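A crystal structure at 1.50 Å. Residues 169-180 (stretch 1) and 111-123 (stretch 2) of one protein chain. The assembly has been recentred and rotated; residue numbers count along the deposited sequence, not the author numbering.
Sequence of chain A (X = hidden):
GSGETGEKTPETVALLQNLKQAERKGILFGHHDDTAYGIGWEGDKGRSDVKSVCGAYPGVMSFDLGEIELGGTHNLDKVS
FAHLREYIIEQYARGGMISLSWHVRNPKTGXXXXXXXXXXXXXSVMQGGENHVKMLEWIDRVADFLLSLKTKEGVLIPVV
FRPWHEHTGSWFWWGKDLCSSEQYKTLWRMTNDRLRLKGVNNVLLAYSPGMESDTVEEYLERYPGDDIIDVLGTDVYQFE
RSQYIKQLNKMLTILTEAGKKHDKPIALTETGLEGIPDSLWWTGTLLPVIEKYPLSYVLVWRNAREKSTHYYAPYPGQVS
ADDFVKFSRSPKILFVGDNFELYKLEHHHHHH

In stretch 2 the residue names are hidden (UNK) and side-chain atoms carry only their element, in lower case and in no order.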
ATOM      1  N   GLY A 169      -9.066   1.321  13.234  1.00  9.00           N
ATOM      2  CA  GLY A 169     -10.072   2.372  13.232  1.00  9.87           C
ATOM      3  C   GLY A 169     -11.404   1.746  12.871  1.00 10.08           C
ATOM      4  O   GLY A 169     -11.479   0.555  12.574  1.00  9.34           O
ATOM      5  N   SER A 170     -12.455   2.554  12.922  1.00  9.75           N
ATOM      6  CA  SER A 170     -13.812   2.033  12.692  1.00  8.84           C
ATOM      7  C   SER A 170     -14.532   2.815  11.594  1.00  9.01           C
ATOM      8  O   SER A 170     -15.732   2.988  11.630  1.00 10.66           O
ATOM      9  CB  SER A 170     -14.579   2.015  14.007  1.00 10.07           C
ATOM     10  OG  SER A 170     -13.973   1.037  14.882  1.00 11.83           O
ATOM     11  N   TRP A 171     -13.766   3.254  10.595  1.00  7.72           N
ATOM     12  CA  TRP A 171     -14.357   3.978   9.486  1.00  8.01           C
ATOM     13  C   TRP A 171     -14.574   3.114   8.245  1.00  7.04           C
ATOM     14  O   TRP A 171     -15.184   3.591   7.279  1.00  8.18           O
ATOM     15  CB  TRP A 171     -13.505   5.188   9.117  1.00  8.19           C
ATOM     16  CG  TRP A 171     -12.055   4.912   8.975  1.00  7.34           C
ATOM     17  CD1 TRP A 171     -11.404   4.467   7.865  1.00  8.55           C
ATOM     18  CD2 TRP A 171     -11.063   5.180   9.945  1.00  8.24           C
ATOM     19  NE1 TRP A 171     -10.048   4.371   8.116  1.00  8.28           N
ATOM     20  CE2 TRP A 171      -9.814   4.809   9.392  1.00  8.16           C
ATOM     21  CE3 TRP A 171     -11.107   5.655  11.252  1.00  9.88           C
ATOM     22  CZ2 TRP A 171      -8.588   4.981  10.067  1.00 10.13           C
ATOM     23  CZ3 TRP A 171      -9.845   5.808  11.955  1.00 10.95           C
ATOM     24  CH2 TRP A 171      -8.626   5.444  11.350  1.00 11.03           C
ATOM     25  N   PHE A 172     -14.087   1.862   8.255  1.00  6.69           N
ATOM     26  CA  PHE A 172     -14.411   0.909   7.196  1.00  6.73           C
ATOM     27  C   PHE A 172     -15.265  -0.224   7.756  1.00  7.52           C
ATOM     28  O   PHE A 172     -15.237  -0.489   8.974  1.00  8.37           O
ATOM     29  CB  PHE A 172     -13.115   0.288   6.606  1.00  6.53           C
ATOM     30  CG  PHE A 172     -12.231   1.282   5.912  1.00  6.66           C
ATOM     31  CD1 PHE A 172     -12.777   2.193   5.006  1.00  7.62           C
ATOM     32  CD2 PHE A 172     -10.859   1.283   6.126  1.00  6.94           C
ATOM     33  CE1 PHE A 172     -11.956   3.060   4.309  1.00  8.75           C
ATOM     34  CE2 PHE A 172     -10.039   2.157   5.461  1.00  7.16           C
ATOM     35  CZ  PHE A 172     -10.572   3.042   4.541  1.00  8.86           C
ATOM     36  N   TRP A 173     -15.988  -0.928   6.879  1.00  7.47           N
ATOM     37  CA  TRP A 173     -16.920  -1.925   7.397  1.00  7.90           C
ATOM     38  C   TRP A 173     -16.243  -3.165   7.994  1.00  7.61           C
ATOM     39  O   TRP A 173     -16.896  -3.966   8.664  1.00  8.79           O
ATOM     40  CB  TRP A 173     -17.928  -2.354   6.285  1.00  7.83           C
ATOM     41  CG  TRP A 173     -17.391  -2.924   5.026  1.00  7.74           C
ATOM     42  CD1 TRP A 173     -17.237  -2.270   3.808  1.00  7.95           C
ATOM     43  CD2 TRP A 173     -17.001  -4.288   4.799  1.00  8.32           C
ATOM     44  NE1 TRP A 173     -16.750  -3.146   2.869  1.00  8.29           N
ATOM     45  CE2 TRP A 173     -16.598  -4.388   3.444  1.00  8.33           C
ATOM     46  CE3 TRP A 173     -16.939  -5.442   5.620  1.00  8.90           C
ATOM     47  CZ2 TRP A 173     -16.176  -5.609   2.868  1.00  8.33           C
ATOM     48  CZ3 TRP A 173     -16.500  -6.661   5.048  1.00  8.63           C
ATOM     49  CH2 TRP A 173     -16.118  -6.731   3.677  1.00  7.78           C
ATOM     50  N   TRP A 174     -14.918  -3.292   7.793  1.00  7.17           N
ATOM     51  CA  TRP A 174     -14.090  -4.338   8.423  1.00  7.10           C
ATOM     52  C   TRP A 174     -13.318  -3.805   9.631  1.00  7.41           C
ATOM     53  O   TRP A 174     -12.423  -4.480  10.116  1.00  7.89           O
ATOM     54  CB  TRP A 174     -13.102  -4.912   7.421  1.00  7.84           C
ATOM     55  CG  TRP A 174     -12.179  -3.871   6.798  1.00  7.00           C
ATOM     56  CD1 TRP A 174     -11.008  -3.386   7.335  1.00  7.12           C
ATOM     57  CD2 TRP A 174     -12.362  -3.185   5.560  1.00  6.51           C
ATOM     58  NE1 TRP A 174     -10.442  -2.448   6.499  1.00  6.37           N
ATOM     59  CE2 TRP A 174     -11.256  -2.296   5.399  1.00  6.43           C
ATOM     60  CE3 TRP A 174     -13.369  -3.210   4.586  1.00  6.09           C
ATOM     61  CZ2 TRP A 174     -11.090  -1.506   4.262  1.00  7.41           C
ATOM     62  CZ3 TRP A 174     -13.271  -2.352   3.482  1.00  6.96           C
ATOM     63  CH2 TRP A 174     -12.110  -1.522   3.328  1.00  7.93           C
ATOM     64  N   GLY A 175     -13.664  -2.606  10.090  1.00  7.89           N
ATOM     65  CA  GLY A 175     -12.922  -1.980  11.173  1.00  8.04           C
ATOM     66  C   GLY A 175     -13.233  -2.497  12.590  1.00  8.46           C
ATOM     67  O   GLY A 175     -14.071  -3.416  12.785  1.00  7.94           O
ATOM     68  N   LYS A 176     -12.590  -1.876  13.570  1.00  8.71           N
ATOM     69  CA  LYS A 176     -12.489  -2.474  14.925  1.00  9.21           C
ATOM     70  C   LYS A 176     -13.857  -2.712  15.591  1.00 10.92           C
ATOM     71  O   LYS A 176     -14.118  -3.799  16.177  1.00 11.29           O
ATOM     72  CB  LYS A 176     -11.604  -1.566  15.792  1.00 11.94           C
ATOM     73  CG  LYS A 176     -11.392  -2.046  17.179  1.00 16.23           C
ATOM     74  CD  LYS A 176     -10.575  -3.244  17.197  1.00 19.51           C
ATOM     75  CE  LYS A 176      -9.919  -3.455  18.640  1.00 22.55           C
ATOM     76  NZ  LYS A 176     -10.901  -3.525  19.786  1.00 24.79           N
ATOM     77  N   ASP A 177     -14.731  -1.708  15.488  1.00 11.52           N
ATOM     78  CA  ASP A 177     -16.048  -1.790  16.133  1.00 12.08           C
ATOM     79  C   ASP A 177     -17.059  -2.590  15.310  1.00 12.30           C
ATOM     80  O   ASP A 177     -18.211  -2.730  15.729  1.00 15.55           O
ATOM     81  CB  ASP A 177     -16.605  -0.404  16.399  1.00 13.33           C
ATOM     82  CG  ASP A 177     -15.867   0.323  17.472  1.00 16.66           C
ATOM     83  OD1 ASP A 177     -14.995  -0.274  18.154  1.00 17.44           O
ATOM     84  OD2 ASP A 177     -16.148   1.532  17.665  1.00 19.35           O
ATOM     85  N   LEU A 178     -16.636  -3.122  14.159  1.00 10.68           N
ATOM     86  CA  LEU A 178     -17.577  -3.739  13.241  1.00 11.13           C
ATOM     87  C   LEU A 178     -17.411  -5.220  13.146  1.00 10.42           C
ATOM     88  O   LEU A 178     -18.107  -5.868  12.364  1.00 11.50           O
ATOM     89  CB  LEU A 178     -17.429  -3.106  11.863  1.00 11.70           C
ATOM     90  CG  LEU A 178     -17.930  -1.659  11.996  1.00 14.13           C
ATOM     91  CD1 LEU A 178     -16.767  -0.665  12.177  1.00 11.38           C
ATOM     92  CD2 LEU A 178     -18.942  -1.286  10.945  1.00 13.50           C
ATOM     93  N   CYS A 179     -16.477  -5.782  13.920  1.00 11.11           N
ATOM     94  CA  CYS A 179     -16.283  -7.240  13.895  1.00 10.58           C
ATOM     95  C   CYS A 179     -15.368  -7.633  15.024  1.00 10.77           C
ATOM     96  O   CYS A 179     -14.687  -6.771  15.588  1.00 11.49           O
ATOM     97  CB  CYS A 179     -15.690  -7.720  12.539  1.00 10.54           C
ATOM     98  SG  CYS A 179     -14.035  -6.985  12.129  1.00 11.50           S
ATOM     99  N   SER A 180     -15.334  -8.915  15.340  1.00 11.20           N
ATOM    100  CA  SER A 180     -14.397  -9.425  16.359  1.00 11.38           C
ATOM    101  C   SER A 180     -13.025  -9.659  15.764  1.00 10.82           C
ATOM    102  O   SER A 180     -12.855  -9.687  14.526  1.00 11.16           O
ATOM    103  CB  SER A 180     -14.919 -10.736  16.944  1.00 12.07           C
ATOM    104  OG  SER A 180     -14.833 -11.792  15.990  1.00 12.63           O
ATOM    105  N   UNK A 111     -23.373  -0.450   0.016  1.00 12.23           N
ATOM    106  CA  UNK A 111     -22.631   0.817   0.102  1.00 10.60           C
ATOM    107  C   UNK A 111     -21.152   0.696  -0.168  1.00 10.58           C
ATOM    108  O   UNK A 111     -20.668  -0.372  -0.599  1.00 11.22           O
ATOM    109  N   UNK A 112     -20.415   1.771   0.116  1.00 10.28           N
ATOM    110  CA  UNK A 112     -18.985   1.738  -0.152  1.00  9.33           C
ATOM    111  C   UNK A 112     -18.163   1.292   1.105  1.00  8.12           C
ATOM    112  O   UNK A 112     -18.734   0.822   2.099  1.00  9.19           O
ATOM    113  o   UNK A 112     -18.825   3.996   1.495  1.00 12.95           O
ATOM    114  c   UNK A 112     -18.743   4.235   0.295  1.00 12.33           C
ATOM    115  o   UNK A 112     -18.803   5.392  -0.187  1.00 15.46           O
ATOM    116  c   UNK A 112     -18.514   3.098  -0.675  1.00 10.29           C
ATOM    117  N   UNK A 113     -16.831   1.368   1.025  1.00  7.96           N
ATOM    118  CA  UNK A 113     -16.006   0.876   2.142  1.00  6.20           C
ATOM    119  C   UNK A 113     -16.301   1.593   3.451  1.00  7.36           C
ATOM    120  O   UNK A 113     -16.102   1.034   4.530  1.00  8.11           O
ATOM    121  o   UNK A 113     -14.127   0.408   0.696  1.00  9.20           O
ATOM    122  c   UNK A 113     -14.523   1.074   1.874  1.00  7.16           C
ATOM    123  N   UNK A 114     -16.686   2.873   3.327  1.00  8.35           N
ATOM    124  CA  UNK A 114     -16.921   3.739   4.439  1.00  9.07           C
ATOM    125  C   UNK A 114     -18.327   3.617   5.022  1.00  9.04           C
ATOM    126  O   UNK A 114     -18.689   4.360   5.947  1.00  9.80           O
ATOM    127  c   UNK A 114     -14.809   5.292   2.181  1.00 13.59           C
ATOM    128  c   UNK A 114     -14.501   4.707  -0.149  1.00 16.26           C
ATOM    129  c   UNK A 114     -15.329   5.487   3.510  1.00 11.60           C
ATOM    130  c   UNK A 114     -15.332   4.760   0.986  1.00 15.00           C
ATOM    131  c   UNK A 114     -12.616   5.664   1.081  1.00 16.17           C
ATOM    132  c   UNK A 114     -16.725   5.198   3.984  1.00  9.48           C
ATOM    133  c   UNK A 114     -14.310   6.015   4.254  1.00 12.92           C
ATOM    134  n   UNK A 114     -13.197   6.152   3.475  1.00 14.17           N
ATOM    135  c   UNK A 114     -13.462   5.723   2.206  1.00 14.01           C
ATOM    136  c   UNK A 114     -13.153   5.151  -0.092  1.00 15.66           C
ATOM    137  N   UNK A 115     -19.151   2.753   4.446  1.00  8.20           N
ATOM    138  CA  UNK A 115     -20.501   2.527   5.026  1.00  8.64           C
ATOM    139  C   UNK A 115     -20.390   1.636   6.264  1.00  9.98           C
ATOM    140  O   UNK A 115     -20.242   0.427   6.152  1.00  9.75           O
ATOM    141  o   UNK A 115     -23.042   1.859   5.695  1.00 13.78           O
ATOM    142  c   UNK A 115     -22.808   1.618   4.474  1.00 11.91           C
ATOM    143  o   UNK A 115     -23.678   1.146   3.686  1.00 12.93           O
ATOM    144  c   UNK A 115     -21.411   1.916   3.955  1.00 10.15           C
ATOM    145  N   UNK A 116     -20.471   2.273   7.431  1.00 10.31           N
ATOM    146  CA  UNK A 116     -20.361   1.609   8.720  1.00 10.42           C
ATOM    147  C   UNK A 116     -21.676   1.650   9.468  1.00 11.93           C
ATOM    148  O   UNK A 116     -21.710   1.568  10.711  1.00 12.68           O
ATOM    149  c   UNK A 116     -19.337   3.733   9.808  1.00 11.54           C
ATOM    150  c   UNK A 116     -19.172   2.227   9.555  1.00 10.24           C
ATOM    151  c   UNK A 116     -17.804   1.870   8.812  1.00 11.21           C
ATOM    152  N   UNK A 117     -22.770   1.785   8.707  1.00 12.58           N
ATOM    153  CA  UNK A 117     -24.110   1.821   9.304  1.00 12.18           C
ATOM    154  C   UNK A 117     -24.455   0.506   9.981  1.00 12.09           C
ATOM    155  O   UNK A 117     -25.213   0.497  10.963  1.00 13.56           O
ATOM    156  c   UNK A 117     -25.043   3.504   7.626  1.00 15.55           C
ATOM    157  c   UNK A 117     -25.224   2.124   8.268  1.00 13.79           C
ATOM    158  o   UNK A 117     -25.151   1.161   7.231  1.00 14.15           O
ATOM    159  N   UNK A 118     -23.896  -0.577   9.463  1.00 12.26           N
ATOM    160  CA  UNK A 118     -24.252  -1.931   9.883  1.00 13.14           C
ATOM    161  C   UNK A 118     -22.975  -2.644  10.364  1.00 13.51           C
ATOM    162  O   UNK A 118     -22.029  -2.825   9.600  1.00 14.68           O
ATOM    163  o   UNK A 118     -26.375  -4.496   8.325  1.00 16.15           O
ATOM    164  o   UNK A 118     -24.890  -4.721   9.958  1.00 13.97           O
ATOM    165  c   UNK A 118     -24.937  -2.658   8.691  1.00 13.87           C
ATOM    166  c   UNK A 118     -25.450  -4.046   9.038  1.00 14.56           C
ATOM    167  N   UNK A 119     -22.947  -3.038  11.629  1.00 13.12           N
ATOM    168  CA  UNK A 119     -21.740  -3.593  12.237  1.00 13.92           C
ATOM    169  C   UNK A 119     -21.797  -5.093  12.183  1.00 14.74           C
ATOM    170  O   UNK A 119     -21.106  -5.769  12.960  1.00 15.99           O
ATOM    171  c   UNK A 119     -21.552  -3.058  13.693  1.00 15.97           C
ATOM    172  o   UNK A 119     -21.347  -1.641  13.687  1.00 16.74           O
ATOM    173  N   UNK A 120     -22.618  -5.644  11.289  1.00 13.29           N
ATOM    174  CA  UNK A 120     -22.708  -7.113  11.164  1.00 13.59           C
ATOM    175  C   UNK A 120     -22.305  -7.607   9.779  1.00 12.68           C
ATOM    176  O   UNK A 120     -22.636  -8.745   9.391  1.00 13.37           O
ATOM    177  c   UNK A 120     -24.569  -7.086  12.881  1.00 17.71           C
ATOM    178  c   UNK A 120     -24.131  -7.632  11.519  1.00 15.30           C
ATOM    179  o   UNK A 120     -25.087  -7.262  10.522  1.00 15.50           O
ATOM    180  N   UNK A 121     -21.581  -6.757   9.034  1.00 10.67           N
ATOM    181  CA  UNK A 121     -21.237  -7.071   7.667  1.00 11.24           C
ATOM    182  C   UNK A 121     -20.227  -8.175   7.608  1.00 10.81           C
ATOM    183  O   UNK A 121     -20.433  -9.128   6.836  1.00 11.25           O
ATOM    184  c   UNK A 121     -20.736  -5.846   6.903  1.00 11.72           C
ATOM    185  c   UNK A 121     -21.806  -4.780   6.926  1.00 13.13           C
ATOM    186  c   UNK A 121     -20.343  -6.168   5.433  1.00 12.58           C
ATOM    187  N   UNK A 122     -19.168  -8.102   8.414  1.00 11.04           N
ATOM    188  CA  UNK A 122     -18.164  -9.161   8.404  1.00 11.22           C
ATOM    189  C   UNK A 122     -18.813 -10.488   8.821  1.00 11.34           C
ATOM    190  O   UNK A 122     -18.547 -11.512   8.203  1.00 11.72           O
ATOM    191  c   UNK A 122     -15.961  -9.929   9.384  1.00 10.39           C
ATOM    192  c   UNK A 122     -16.961  -8.806   9.322  1.00 10.14           C
ATOM    193  c   UNK A 122     -16.277  -7.533   8.791  1.00  9.85           C
ATOM    194  N   UNK A 123     -19.669 -10.485   9.845  1.00 11.95           N
ATOM    195  CA  UNK A 123     -20.349 -11.717  10.217  1.00 13.41           C
ATOM    196  C   UNK A 123     -21.061 -12.344   9.019  1.00 14.26           C
ATOM    197  O   UNK A 123     -21.072 -13.555   8.857  1.00 15.96           O
ATOM    198  c   UNK A 123     -21.349 -11.488  11.343  1.00 13.29           C
TER
HETATM  199  O   HOH W   1     -16.760   5.731   7.588  1.00 12.36           O
HETATM  200  O   HOH W   2     -19.086  -5.543   9.850  1.00 12.03           O
HETATM  201  O   HOH W   3     -19.631  -8.418  11.970  1.00 13.06           O

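Position 111 has backbone atoms alone and touches nothing on stretch 1; it is Gly111. An ideal CB here would lie 2.4 Å from a side-chain oxygen of position 115, so the bare backbone suits the spot.

Position 112 carries two carbons, the second bearing two oxygens. A carboxylate on so short a stem is Asp112. Its OD1 accepts a weak bond from the backbone N of position 114 (3.0 Å), and its O accepts from N of position 115 (3.1 Å), closing a type I turn.

At 113 one carbon is followed by one oxygen, the CB lying 3.8 Å from both Phe172 CD1 and Trp174 CH2: Ser113. This small side chain fits between its neighbours, while OG is hydrogen-bonded elsewhere in the structure.

Position 114 shows one carbon and then fused five- and six-membered rings with eight carbons and one nitrogen. Its CB points away from stretch 1, yet the ring comes back, its nitrogen 3.4 Å from Phe172 CE1. This indole is Trp114, broad enough to offer a face to Phe172. The pair is edge-to-face, with planes at 62°.

Position 115 again has two carbons, the second with two oxygens: Asp115. Rather than reaching stretch 1, its OD1 accepts from the backbone N of position 117 (3.0 Å).

Position 116 has one carbon carrying two more. Its CB points toward stretch 1, 3.8 Å from Leu178 CD2, and a terminal carbon lies 3.5 Å from Trp171 O: Val116, whose branched apolar shape packs well here.

Position 117 has one carbon bearing an oxygen and a carbon, and faces away: Thr117, whose OG1 donates to Asp115 OD1 (2.7 Å).

Position 118 has two carbons and a terminal pair of oxygens: Asp118. The motif recurs, OD1 accepting from N of position 120 (2.8 Å).

At 119, one carbon and one oxygen, the oxygen 3.7 Å from Leu178 CD2, make Ser119. A short side chain is enough where the backbones come this close, the CA atoms of Ser119 and Leu178 being 4.3 Å apart.

Position 120, a carbon bearing an oxygen and a carbon, is Thr120, whose OG1 donates to Asp118 OD1 (2.6 Å); it points away.

Position 121 has one carbon bearing two carbons, one of them 3.5 Å from Trp173 CE3: Val121, a compact branched side chain directed toward stretch 1.

Position 122 repeats the shape, with a terminal carbon 3.8 Å from Trp173 CZ3 and CB 3.6 Å from Cys179 CB: Val122, apolar as this buried place requires.

Position 123 has a single carbon, beyond contact range: Ala123. Its methyl asks nothing of stretch 1, while Ala123 N donates to water 3 (3.0 Å).

The contact is chiefly apolar packing, burying 745 Å². One weak direct hydrogen bond joins the backbones, Trp173 N to Ser113 O (3.1 Å). Water supplies further links: water 1 donates to Trp114 O (2.9 Å) and Trp171 O (2.7 Å), and water 2 accepts from Val122 N (2.9 Å) while donating to Trp173 O (2.9 Å) and Leu178 O (2.7 Å).

Stretch 2 111-123: GDSWDVTDSTVVA
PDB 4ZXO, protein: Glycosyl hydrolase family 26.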